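Local structure of aminopeptidase-like protein (Chaetomium thermophilum, 5JM6) at residues H64-F69 with E283-Q288; P143-P148 with V154-A159; V197-A202 with V262-S267; D307-W312 with V477-L482. The protein probably acts as a zinc-dependent aminopeptidase of the M18 family, and forms dodecamers associated with the Cvt pathway of selective autophagy. One frame throughout, in Å; residues are numbered along the deposited sequence.

Contact 1: H64-F69 with E283-Q288; sequences HNPTVF and ELFDAQ
P66 sets the CB-CG edge of its ring down on one face of F285, joining the turn before helix 68-81 to the last residues of strand 277-286. That strand belongs to the six-stranded antiparallel sheet of this M18 fold, whereas helix 68-81 leads into strands 85-86, 102-107 and 111-117 of the mixed sheet; the contact joins the segment leading into the helix to the antiparallel sheet. The meeting is a CH-π contact: P66 CB stands 3.3 Å from the ring centroid of F285, only 5° from the ring normal. Beside it, P66 CG reaches the far end of the same ring, 3.5 Å from F285 CZ. F285 can offer this face because its CG sits between the backbone N and the carbonyl carbon (chi1 58°), raising the ring from the strand toward the turn; K196 of strand 190-196 touches both partners. A serine at F285 would probably leave P66 without the flat surface it rests on and open a gap between the turn and the strand. Two residues back on the same strand, E283 also points toward the turn and runs extended beyond CG to bring its carboxylate beside T67. It makes weak polar contacts with T138 and R140, and its side chain is about 11 Å from that of the zinc ligand E340. T67 is the N-cap residue of helix 68-81; its OG1 is hydrogen-bonded to H70 ND1, while its methyl carbon CG2 packs 3.5 Å from E283 OE2.

Contact 2: P143-P148 with V154-A159; sequences PTSVKP and VQLGVA
K147 turns over the backbone of L156 and G157 because its CG is anti to its own carbonyl carbon (chi1 -73°) and the chain then bends at chi2 (-88°). From there K147 CG lies 3.7 Å from G157 N, and K147 CE passes 3.9 Å from G157 CA, where no side chain of the glycine intervenes. L156 swings the other way: with CG anti to the backbone N (chi1 -179°), its CD1 comes back to S145 CB at 3.5 Å, although its CB points away from the loop. Between these two packings runs the one hydrogen bond that crosses the contact, from G157 N to S145 O at 2.7 Å and nearly straight. The same S145 O also takes a CA-H···O contact from L156 CA, at 3.6 Å. Nearer the backbone, K147 CB packs 4.2 Å from Q155 CB, and the amide NE2 of Q155 continues to N399 of a second subunit. Beyond S145, T144 N is hydrogen-bonded to H408 of a third subunit, so both segments reach the assembly's interfaces. Through the bonds of S145 and K142 to G157, the loop leaving strand 139-141 stays beside strand 153-160, in the long connection between two antiparallel neighbours of the six-stranded sheet.

Contact 3: V197-A202 with V262-S267; sequences VDWPVA and VKLILS
L264 reaches out from helix 259-268 into a small apolar group formed by W199, V197 and V201, in the chain that leaves edge strand 190-196 of the antiparallel sheet. The helix packs on this sheet, with I265 against V180 and W280; L264 carries that packing on to the continuation of the edge strand, where 197-202 still pairs with strand 174-183 and V201 and A202, both facing L174, make a classic β bulge. Starting from the helix, CB of L264 points toward the segment without touching it. CG, anti to the backbone N (chi1 -158°), carries the fork across, and the two methyls share the work. CD1 meets the six-membered end of the indole, 3.7 Å from W199 CH2, on an oblique approach. CD2 has more partners: it is 3.8 Å from W199 CZ2 and 3.9 Å from V197 CG2, with V201 CG1 a looser neighbour at 4.5 Å. L264 and W199 come at each other from opposite directions, while V197 crosses the leucine at about a right angle. The group is completed by a second subunit, whose L295 packs on W199, V201 and L264, whose G294 O is hydrogen-bonded to W199 NE1, and whose K297 makes a cation-π contact with the indole. The contact is thus part of a subunit interface, away from the zinc site. One face of the W199 indole is covered from within its own segment by V197 CG1, which stands 3.7 Å above the ring plane, over its centre.

Contact 4: D307-W312 with V477-L482; sequences DKLCSW and VGIPQL
I479 fits against L309 and C310, neighbours on helix 305-320: its CG2 meets L309 alone, while the CG1-CD1 branch touches both. CG2, anti to the backbone N, lies 3.9 Å from L309 CD2; CG1, anti to the carbonyl carbon (chi1 -55°), lies 3.8 Å from C310 SG. The longer branch then carries CD1 to 4.1 Å from L309 CG, and the two aliphatic chains cross obliquely. C310 SG points at the backbone of strand 473-481, where it accepts a weak hydrogen bond from I479 N at 3.6 Å, with an N-H···S angle of 163°. An alanine in place of I479 would probably leave L309 CD2 and C310 SG without their aliphatic partners and open a gap between helix and strand. The strand belongs to the mixed sheet, where I479 pairs through its backbone with T393. Two residues before L309 is D307, whose OD2 is hydrogen-bonded to N of the zinc ligand H133; D307 is itself a zinc ligand in a structure of this protein, though not in this model. The C310 side chain stays about 8 Å from a bound zinc ion, so its sulfur serves here in packing and a weak bond, in mainly apolar packing near the metal site.

How the contacts relate
Contacts 1, 2 and 3 gather round the six-stranded antiparallel sheet, and contact 4 joins helix 305-320 to the mixed sheet beside the zinc ions. Contact 1 lies between: its centre is 13 Å from that of contact 3, 19 Å from contact 2 and 17 Å from contact 4. L284 packs on V158 and L156 of contact 2 and on A202 of contact 3, and N65 O touches K308 CE of contact 4. Contacts 2 and 4, 33 Å apart between centres, do not touch. Along the chain contacts 2 and 3 follow one another between the halves of contact 1, and contact 4 comes later. Contact 1 thus connects the antiparallel sheet, with its subunit interfaces, to the zinc-binding part.

Contact 1: H64-F69 with E283-Q288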
loop_
_atom_site.group_PDB
_atom_site.type_symbol
_atom_site.label_atom_id
_atom_site.label_comp_id
_atom_site.label_asym_id
_atom_site.label_seq_id
_atom_site.Cartn_x
_atom_site.Cartn_y
_atom_site.Cartn_z
ATOM N N HIS A 64 -39.505 3.947 34.589
ATOM C CA HIS A 64 -40.261 5.197 34.669
ATOM C C HIS A 64 -39.462 6.478 34.945
ATOM O O HIS A 64 -40.051 7.532 35.186
ATOM C CB HIS A 64 -41.376 5.017 35.692
ATOM C CG HIS A 64 -42.357 3.959 35.295
ATOM N ND1 HIS A 64 -42.400 2.719 35.893
ATOM C CD2 HIS A 64 -43.287 3.936 34.312
ATOM C CE1 HIS A 64 -43.338 1.989 35.317
ATOM N NE2 HIS A 64 -43.891 2.703 34.354
ATOM N N ASN A 65 -38.135 6.386 34.950
ATOM C CA ASN A 65 -37.298 7.566 35.169
ATOM C C ASN A 65 -36.156 7.657 34.157
ATOM O O ASN A 65 -34.994 7.444 34.501
ATOM C CB ASN A 65 -36.751 7.554 36.594
ATOM C CG ASN A 65 -37.842 7.349 37.627
ATOM O OD1 ASN A 65 -38.537 8.291 38.006
ATOM N ND2 ASN A 65 -38.010 6.108 38.072
ATOM N N PRO A 66 -36.494 7.973 32.899
ATOM C CA PRO A 66 -35.580 7.885 31.754
ATOM C C PRO A 66 -34.504 8.969 31.683
ATOM O O PRO A 66 -33.512 8.780 30.978
ATOM C CB PRO A 66 -36.522 7.993 30.547
ATOM C CG PRO A 66 -37.922 8.220 31.113
ATOM C CD PRO A 66 -37.746 8.648 32.526
ATOM N N THR A 67 -34.702 10.092 32.362
ATOM C CA THR A 67 -33.750 11.194 32.269
ATOM C C THR A 67 -33.191 11.537 33.639
ATOM O O THR A 67 -33.755 11.154 34.664
ATOM C CB THR A 67 -34.389 12.454 31.650
ATOM O OG1 THR A 67 -35.242 13.091 32.610
ATOM C CG2 THR A 67 -35.195 12.093 30.410
ATOM N N VAL A 68 -32.072 12.252 33.650
ATOM C CA VAL A 68 -31.418 12.607 34.898
ATOM C C VAL A 68 -32.350 13.460 35.768
ATOM O O VAL A 68 -32.294 13.393 36.996
ATOM C CB VAL A 68 -30.072 13.334 34.630
ATOM C CG1 VAL A 68 -30.293 14.721 34.042
ATOM C CG2 VAL A 68 -29.237 13.408 35.893
ATOM N N PHE A 69 -33.241 14.221 35.136
ATOM C CA PHE A 69 -34.186 15.057 35.873
ATOM C C PHE A 69 -35.275 14.234 36.546
ATOM O O PHE A 69 -35.790 14.618 37.595
ATOM C CB PHE A 69 -34.816 16.095 34.951
ATOM C CG PHE A 69 -33.816 16.957 34.255
ATOM C CD1 PHE A 69 -33.066 17.877 34.966
ATOM C CD2 PHE A 69 -33.615 16.841 32.893
ATOM C CE1 PHE A 69 -32.136 18.670 34.329
ATOM C CE2 PHE A 69 -32.688 17.631 32.249
ATOM C CZ PHE A 69 -31.947 18.546 32.968
ATOM N N GLU A 283 -34.499 14.746 25.592
ATOM C CA GLU A 283 -33.600 13.757 25.024
ATOM C C GLU A 283 -34.383 12.550 24.534
ATOM O O GLU A 283 -35.554 12.378 24.871
ATOM C CB GLU A 283 -32.554 13.329 26.054
ATOM C CG GLU A 283 -33.152 12.819 27.354
ATOM C CD GLU A 283 -32.115 12.645 28.446
ATOM O OE1 GLU A 283 -31.398 13.622 28.747
ATOM O OE2 GLU A 283 -32.021 11.532 29.003
ATOM N N LEU A 284 -33.732 11.725 23.727
ATOM C CA LEU A 284 -34.327 10.479 23.281
ATOM C C LEU A 284 -33.828 9.338 24.156
ATOM O O LEU A 284 -32.650 9.284 24.507
ATOM C CB LEU A 284 -34.003 10.218 21.809
ATOM C CG LEU A 284 -34.452 11.327 20.856
ATOM C CD1 LEU A 284 -34.102 10.989 19.416
ATOM C CD2 LEU A 284 -35.944 11.585 21.005
ATOM N N PHE A 285 -34.735 8.444 24.528
ATOM C CA PHE A 285 -34.362 7.264 25.294
ATOM C C PHE A 285 -35.113 6.056 24.759
ATOM O O PHE A 285 -36.109 6.197 24.052
ATOM C CB PHE A 285 -34.648 7.459 26.786
ATOM C CG PHE A 285 -36.087 7.766 27.100
ATOM C CD1 PHE A 285 -36.538 9.075 27.130
ATOM C CD2 PHE A 285 -36.984 6.746 27.373
ATOM C CE1 PHE A 285 -37.859 9.361 27.422
ATOM C CE2 PHE A 285 -38.307 7.027 27.666
ATOM C CZ PHE A 285 -38.743 8.336 27.689
ATOM N N ASP A 286 -34.631 4.868 25.098
ATOM C CA ASP A 286 -35.251 3.645 24.617
ATOM C C ASP A 286 -36.556 3.382 25.365
ATOM O O ASP A 286 -36.577 3.311 26.595
ATOM C CB ASP A 286 -34.285 2.468 24.765
ATOM C CG ASP A 286 -34.864 1.164 24.253
ATOM O OD1 ASP A 286 -35.834 1.197 23.463
ATOM O OD2 ASP A 286 -34.337 0.099 24.638
ATOM N N ALA A 287 -37.639 3.241 24.607
ATOM C CA ALA A 287 -38.975 3.074 25.171
ATOM C C ALA A 287 -39.185 1.701 25.794
ATOM O O ALA A 287 -40.143 1.493 26.537
ATOM C CB ALA A 287 -40.028 3.318 24.101
ATOM N N GLN A 288 -38.306 0.759 25.482
ATOM C CA GLN A 288 -38.494 -0.601 25.960
ATOM C C GLN A 288 -38.276 -0.672 27.465
ATOM O O GLN A 288 -37.249 -0.215 27.970
ATOM C CB GLN A 288 -37.555 -1.560 25.233
ATOM C CG GLN A 288 -37.950 -3.013 25.378
ATOM C CD GLN A 288 -37.112 -3.925 24.515
ATOM O OE1 GLN A 288 -36.123 -3.498 23.919
ATOM N NE2 GLN A 288 -37.505 -5.189 24.436
#

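Contact 2: P143-P148 with V154-A159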
loop_
_atom_site.group_PDB
_atom_site.type_symbol
_atom_site.label_atom_id
_atom_site.label_comp_id
_atom_site.label_asym_id
_atom_site.label_seq_id
_atom_site.Cartn_x
_atom_site.Cartn_y
_atom_site.Cartn_z
ATOM N N PRO A 143 -30.936 22.848 19.909
ATOM C CA PRO A 143 -31.664 24.102 20.136
ATOM C C PRO A 143 -32.743 24.350 19.080
ATOM O O PRO A 143 -33.863 24.717 19.433
ATOM C CB PRO A 143 -30.557 25.151 20.067
ATOM C CG PRO A 143 -29.385 24.444 20.668
ATOM C CD PRO A 143 -29.501 22.994 20.217
ATOM N N THR A 144 -32.415 24.140 17.810
ATOM C CA THR A 144 -33.440 24.045 16.780
ATOM C C THR A 144 -33.545 22.582 16.373
ATOM O O THR A 144 -32.660 22.052 15.701
ATOM C CB THR A 144 -33.117 24.917 15.548
ATOM O OG1 THR A 144 -33.039 26.294 15.938
ATOM C CG2 THR A 144 -34.189 24.760 14.481
ATOM N N SER A 145 -34.621 21.925 16.790
ATOM C CA SER A 145 -34.796 20.512 16.482
ATOM C C SER A 145 -35.571 20.267 15.191
ATOM O O SER A 145 -35.569 19.153 14.668
ATOM C CB SER A 145 -35.468 19.798 17.659
ATOM O OG SER A 145 -36.270 20.681 18.417
ATOM N N VAL A 146 -36.200 21.311 14.658
ATOM C CA VAL A 146 -36.970 21.168 13.430
ATOM C C VAL A 146 -36.038 20.890 12.246
ATOM O O VAL A 146 -34.880 21.315 12.231
ATOM C CB VAL A 146 -37.842 22.420 13.151
ATOM C CG1 VAL A 146 -37.015 23.545 12.548
ATOM C CG2 VAL A 146 -39.011 22.065 12.241
ATOM N N LYS A 147 -36.553 20.139 11.277
ATOM C CA LYS A 147 -35.818 19.755 10.077
ATOM C C LYS A 147 -36.750 19.845 8.873
ATOM O O LYS A 147 -37.970 19.843 9.035
ATOM C CB LYS A 147 -35.264 18.331 10.209
ATOM C CG LYS A 147 -34.085 18.174 11.155
ATOM C CD LYS A 147 -32.763 18.418 10.448
ATOM C CE LYS A 147 -31.623 17.700 11.159
ATOM N NZ LYS A 147 -30.303 17.921 10.506
ATOM N N PRO A 148 -36.185 19.931 7.658
ATOM C CA PRO A 148 -37.050 19.865 6.475
ATOM C C PRO A 148 -37.652 18.476 6.319
ATOM O O PRO A 148 -36.935 17.489 6.487
ATOM C CB PRO A 148 -36.098 20.175 5.311
ATOM C CG PRO A 148 -34.846 20.700 5.932
ATOM C CD PRO A 148 -34.769 20.118 7.301
ATOM N N VAL A 154 -40.944 13.278 8.405
ATOM C CA VAL A 154 -40.638 14.343 9.346
ATOM C C VAL A 154 -39.489 13.871 10.234
ATOM O O VAL A 154 -39.555 12.782 10.805
ATOM C CB VAL A 154 -41.862 14.711 10.203
ATOM C CG1 VAL A 154 -41.581 15.951 11.037
ATOM C CG2 VAL A 154 -43.081 14.921 9.316
ATOM N N GLN A 155 -38.434 14.673 10.336
ATOM C CA GLN A 155 -37.264 14.276 11.112
ATOM C C GLN A 155 -37.003 15.227 12.281
ATOM O O GLN A 155 -37.688 16.238 12.439
ATOM C CB GLN A 155 -36.030 14.192 10.205
ATOM C CG GLN A 155 -36.206 13.249 9.017
ATOM C CD GLN A 155 -34.938 13.068 8.202
ATOM O OE1 GLN A 155 -34.626 13.875 7.326
ATOM N NE2 GLN A 155 -34.202 11.997 8.481
ATOM N N LEU A 156 -35.998 14.898 13.088
ATOM C CA LEU A 156 -35.727 15.622 14.326
ATOM C C LEU A 156 -34.235 15.871 14.522
ATOM O O LEU A 156 -33.441 14.930 14.506
ATOM C CB LEU A 156 -36.277 14.842 15.520
ATOM C CG LEU A 156 -36.089 15.488 16.890
ATOM C CD1 LEU A 156 -37.000 16.689 17.019
ATOM C CD2 LEU A 156 -36.349 14.485 17.999
ATOM N N GLY A 157 -33.849 17.133 14.678
ATOM C CA GLY A 157 -32.463 17.457 14.971
ATOM C C GLY A 157 -32.040 17.068 16.376
ATOM O O GLY A 157 -32.580 17.582 17.355
ATOM N N VAL A 158 -31.034 16.205 16.481
ATOM C CA VAL A 158 -30.516 15.805 17.785
ATOM C C VAL A 158 -28.997 15.813 17.776
ATOM O O VAL A 158 -28.367 15.833 16.719
ATOM C CB VAL A 158 -31.006 14.398 18.215
ATOM C CG1 VAL A 158 -32.530 14.327 18.225
ATOM C CG2 VAL A 158 -30.409 13.320 17.322
ATOM N N ALA A 159 -28.415 15.800 18.968
ATOM C CA ALA A 159 -26.970 15.790 19.127
ATOM C C ALA A 159 -26.590 14.741 20.157
ATOM O O ALA A 159 -27.163 14.717 21.249
ATOM C CB ALA A 159 -26.471 17.164 19.548
#

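Contact 3: V197-A202 with V262-S267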
loop_
_atom_site.group_PDB
_atom_site.type_symbol
_atom_site.label_atom_id
_atom_site.label_comp_id
_atom_site.label_asym_id
_atom_site.label_seq_id
_atom_site.Cartn_x
_atom_site.Cartn_y
_atom_site.Cartn_z
ATOM N N VAL A 197 -43.249 11.310 26.950
ATOM C CA VAL A 197 -44.250 10.750 26.050
ATOM C C VAL A 197 -44.245 9.235 26.238
ATOM O O VAL A 197 -43.185 8.610 26.290
ATOM C CB VAL A 197 -43.999 11.140 24.577
ATOM C CG1 VAL A 197 -44.989 10.437 23.665
ATOM C CG2 VAL A 197 -44.113 12.651 24.408
ATOM N N ASP A 198 -45.437 8.657 26.359
ATOM C CA ASP A 198 -45.595 7.279 26.822
ATOM C C ASP A 198 -45.539 6.229 25.715
ATOM O O ASP A 198 -45.689 5.036 25.982
ATOM C CB ASP A 198 -46.917 7.141 27.581
ATOM C CG ASP A 198 -46.956 7.988 28.836
ATOM O OD1 ASP A 198 -45.884 8.204 29.440
ATOM O OD2 ASP A 198 -48.056 8.441 29.216
ATOM N N TRP A 199 -45.334 6.669 24.477
ATOM C CA TRP A 199 -45.189 5.751 23.351
ATOM C C TRP A 199 -43.997 6.188 22.503
ATOM O O TRP A 199 -43.577 7.343 22.587
ATOM C CB TRP A 199 -46.473 5.704 22.515
ATOM C CG TRP A 199 -46.671 6.894 21.630
ATOM C CD1 TRP A 199 -46.150 7.086 20.382
ATOM C CD2 TRP A 199 -47.460 8.054 21.915
ATOM N NE1 TRP A 199 -46.557 8.296 19.879
ATOM C CE2 TRP A 199 -47.365 8.910 20.800
ATOM C CE3 TRP A 199 -48.237 8.453 23.008
ATOM C CZ2 TRP A 199 -48.014 10.139 20.745
ATOM C CZ3 TRP A 199 -48.882 9.674 22.951
ATOM C CH2 TRP A 199 -48.766 10.504 21.828
ATOM N N PRO A 200 -43.423 5.266 21.710
ATOM C CA PRO A 200 -42.253 5.657 20.909
ATOM C C PRO A 200 -42.579 6.704 19.844
ATOM O O PRO A 200 -43.425 6.455 18.984
ATOM C CB PRO A 200 -41.825 4.339 20.247
ATOM C CG PRO A 200 -42.492 3.257 21.044
ATOM C CD PRO A 200 -43.765 3.844 21.539
ATOM N N VAL A 201 -41.907 7.851 19.890
ATOM C CA VAL A 201 -42.087 8.869 18.859
ATOM C C VAL A 201 -40.989 8.924 17.799
ATOM O O VAL A 201 -41.177 9.525 16.744
ATOM C CB VAL A 201 -42.200 10.270 19.484
ATOM C CG1 VAL A 201 -43.430 10.356 20.368
ATOM C CG2 VAL A 201 -40.943 10.602 20.272
ATOM N N ALA A 202 -39.857 8.282 18.062
ATOM C CA ALA A 202 -38.682 8.496 17.225
ATOM C C ALA A 202 -37.990 7.194 16.889
ATOM O O ALA A 202 -38.107 6.205 17.611
ATOM C CB ALA A 202 -37.705 9.445 17.904
ATOM N N VAL A 262 -44.378 20.142 19.921
ATOM C CA VAL A 262 -44.780 21.241 20.792
ATOM C C VAL A 262 -46.208 21.049 21.301
ATOM O O VAL A 262 -46.464 21.169 22.500
ATOM C CB VAL A 262 -44.664 22.600 20.071
ATOM C CG1 VAL A 262 -45.171 23.728 20.962
ATOM C CG2 VAL A 262 -43.223 22.852 19.654
ATOM N N LYS A 263 -47.134 20.740 20.397
ATOM C CA LYS A 263 -48.521 20.506 20.791
ATOM C C LYS A 263 -48.632 19.296 21.707
ATOM O O LYS A 263 -49.433 19.289 22.641
ATOM C CB LYS A 263 -49.422 20.296 19.575
ATOM C CG LYS A 263 -49.480 21.447 18.595
ATOM C CD LYS A 263 -50.436 21.098 17.468
ATOM C CE LYS A 263 -49.890 21.525 16.120
ATOM N NZ LYS A 263 -50.634 20.887 14.999
ATOM N N LEU A 264 -47.833 18.272 21.428
ATOM C CA LEU A 264 -47.852 17.070 22.246
ATOM C C LEU A 264 -47.361 17.402 23.649
ATOM O O LEU A 264 -47.966 16.994 24.636
ATOM C CB LEU A 264 -46.999 15.966 21.615
ATOM C CG LEU A 264 -47.338 14.539 22.050
ATOM C CD1 LEU A 264 -48.774 14.206 21.683
ATOM C CD2 LEU A 264 -46.381 13.536 21.425
ATOM N N ILE A 265 -46.278 18.170 23.731
ATOM C CA ILE A 265 -45.724 18.577 25.017
ATOM C C ILE A 265 -46.685 19.494 25.785
ATOM O O ILE A 265 -46.813 19.374 27.004
ATOM C CB ILE A 265 -44.355 19.280 24.838
ATOM C CG1 ILE A 265 -43.321 18.303 24.267
ATOM C CG2 ILE A 265 -43.863 19.867 26.154
ATOM C CD1 ILE A 265 -43.133 17.041 25.086
ATOM N N LEU A 266 -47.372 20.392 25.082
ATOM C CA LEU A 266 -48.292 21.318 25.747
ATOM C C LEU A 266 -49.476 20.604 26.396
ATOM O O LEU A 266 -49.942 21.017 27.457
ATOM C CB LEU A 266 -48.822 22.375 24.773
ATOM C CG LEU A 266 -47.944 23.540 24.311
ATOM C CD1 LEU A 266 -48.556 24.169 23.071
ATOM C CD2 LEU A 266 -47.785 24.583 25.406
ATOM N N SER A 267 -49.975 19.549 25.761
ATOM C CA SER A 267 -51.110 18.824 26.322
ATOM C C SER A 267 -50.688 18.070 27.580
ATOM O O SER A 267 -51.430 18.030 28.561
ATOM C CB SER A 267 -51.711 17.858 25.299
ATOM O OG SER A 267 -51.119 16.575 25.396
#

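Contact 4: D307-W312 with V477-L482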
loop_
_atom_site.group_PDB
_atom_site.type_symbol
_atom_site.label_atom_id
_atom_site.label_comp_id
_atom_site.label_asym_id
_atom_site.label_seq_id
_atom_site.Cartn_x
_atom_site.Cartn_y
_atom_site.Cartn_z
ATOM N N ASP A 307 -24.155 3.689 35.590
ATOM C CA ASP A 307 -24.393 4.228 36.934
ATOM C C ASP A 307 -25.776 4.582 37.481
ATOM O O ASP A 307 -25.857 4.874 38.669
ATOM C CB ASP A 307 -23.497 5.413 37.196
ATOM C CG ASP A 307 -22.472 5.089 38.254
ATOM O OD1 ASP A 307 -22.401 3.898 38.621
ATOM O OD2 ASP A 307 -21.780 5.993 38.753
ATOM N N LYS A 308 -26.856 4.537 36.713
ATOM C CA LYS A 308 -28.146 4.588 37.398
ATOM C C LYS A 308 -28.225 3.388 38.355
ATOM O O LYS A 308 -28.858 3.466 39.404
ATOM C CB LYS A 308 -29.319 4.600 36.416
ATOM C CG LYS A 308 -29.705 5.995 35.924
ATOM C CD LYS A 308 -30.701 5.908 34.776
ATOM C CE LYS A 308 -31.383 7.241 34.504
ATOM N NZ LYS A 308 -30.606 8.133 33.601
ATOM N N LEU A 309 -27.535 2.302 38.006
ATOM C CA LEU A 309 -27.481 1.106 38.848
ATOM C C LEU A 309 -26.729 1.320 40.168
ATOM O O LEU A 309 -27.281 1.058 41.235
ATOM C CB LEU A 309 -26.851 -0.056 38.072
ATOM C CG LEU A 309 -26.572 -1.363 38.823
ATOM C CD1 LEU A 309 -27.791 -1.844 39.593
ATOM C CD2 LEU A 309 -26.115 -2.438 37.854
ATOM N N CYS A 310 -25.480 1.778 40.109
ATOM C CA CYS A 310 -24.722 1.996 41.343
ATOM C C CYS A 310 -25.315 3.142 42.155
ATOM O O CYS A 310 -25.320 3.101 43.385
ATOM C CB CYS A 310 -23.247 2.279 41.050
ATOM S SG CYS A 310 -22.279 0.844 40.527
ATOM N N SER A 311 -25.817 4.161 41.465
ATOM C CA SER A 311 -26.434 5.294 42.142
ATOM C C SER A 311 -27.693 4.877 42.889
ATOM O O SER A 311 -27.875 5.233 44.053
ATOM C CB SER A 311 -26.764 6.405 41.148
ATOM O OG SER A 311 -25.583 7.023 40.668
ATOM N N TRP A 312 -28.561 4.119 42.225
ATOM C CA TRP A 312 -29.813 3.706 42.846
ATOM C C TRP A 312 -29.563 2.831 44.068
ATOM O O TRP A 312 -30.231 2.981 45.090
ATOM C CB TRP A 312 -30.701 2.965 41.848
ATOM C CG TRP A 312 -32.050 2.639 42.399
ATOM C CD1 TRP A 312 -33.121 3.478 42.491
ATOM C CD2 TRP A 312 -32.474 1.383 42.938
ATOM N NE1 TRP A 312 -34.189 2.821 43.055
ATOM C CE2 TRP A 312 -33.817 1.533 43.338
ATOM C CE3 TRP A 312 -31.849 0.146 43.121
ATOM C CZ2 TRP A 312 -34.545 0.492 43.909
ATOM C CZ3 TRP A 312 -32.573 -0.885 43.689
ATOM C CH2 TRP A 312 -33.907 -0.706 44.075
ATOM N N VAL A 477 -15.391 1.384 43.400
ATOM C CA VAL A 477 -16.214 0.230 43.670
ATOM C C VAL A 477 -17.271 0.137 42.582
ATOM O O VAL A 477 -17.799 1.155 42.146
ATOM C CB VAL A 477 -16.838 0.357 45.075
ATOM C CG1 VAL A 477 -18.040 -0.502 45.229
ATOM C CG2 VAL A 477 -15.804 0.031 46.141
ATOM N N GLY A 478 -17.568 -1.067 42.112
ATOM C CA GLY A 478 -18.590 -1.180 41.096
ATOM C C GLY A 478 -19.342 -2.484 41.037
ATOM O O GLY A 478 -18.830 -3.549 41.380
ATOM N N ILE A 479 -20.576 -2.380 40.563
ATOM C CA ILE A 479 -21.420 -3.533 40.323
ATOM C C ILE A 479 -21.157 -3.979 38.892
ATOM O O ILE A 479 -21.182 -3.160 37.974
ATOM C CB ILE A 479 -22.908 -3.196 40.544
ATOM C CG1 ILE A 479 -23.110 -2.619 41.949
ATOM C CG2 ILE A 479 -23.782 -4.420 40.329
ATOM C CD1 ILE A 479 -24.538 -2.229 42.258
ATOM N N PRO A 480 -20.869 -5.274 38.700
ATOM C CA PRO A 480 -20.471 -5.756 37.374
ATOM C C PRO A 480 -21.596 -5.675 36.352
ATOM O O PRO A 480 -22.771 -5.817 36.695
ATOM C CB PRO A 480 -20.072 -7.210 37.637
ATOM C CG PRO A 480 -20.832 -7.591 38.852
ATOM C CD PRO A 480 -20.890 -6.357 39.697
ATOM N N GLN A 481 -21.221 -5.438 35.100
ATOM C CA GLN A 481 -22.182 -5.248 34.026
ATOM C C GLN A 481 -21.597 -5.648 32.674
ATOM O O GLN A 481 -20.394 -5.514 32.443
ATOM C CB GLN A 481 -22.642 -3.788 33.996
ATOM C CG GLN A 481 -23.010 -3.263 32.623
ATOM C CD GLN A 481 -23.235 -1.773 32.620
ATOM O OE1 GLN A 481 -22.993 -1.099 33.616
ATOM N NE2 GLN A 481 -23.705 -1.248 31.497
ATOM N N LEU A 482 -22.460 -6.132 31.787
ATOM C CA LEU A 482 -22.092 -6.398 30.404
ATOM C C LEU A 482 -22.647 -5.314 29.487
ATOM O O LEU A 482 -23.661 -4.688 29.798
ATOM C CB LEU A 482 -22.599 -7.769 29.958
ATOM C CG LEU A 482 -21.718 -8.945 30.371
ATOM C CD1 LEU A 482 -22.140 -10.223 29.662
ATOM C CD2 LEU A 482 -20.260 -8.623 30.084
#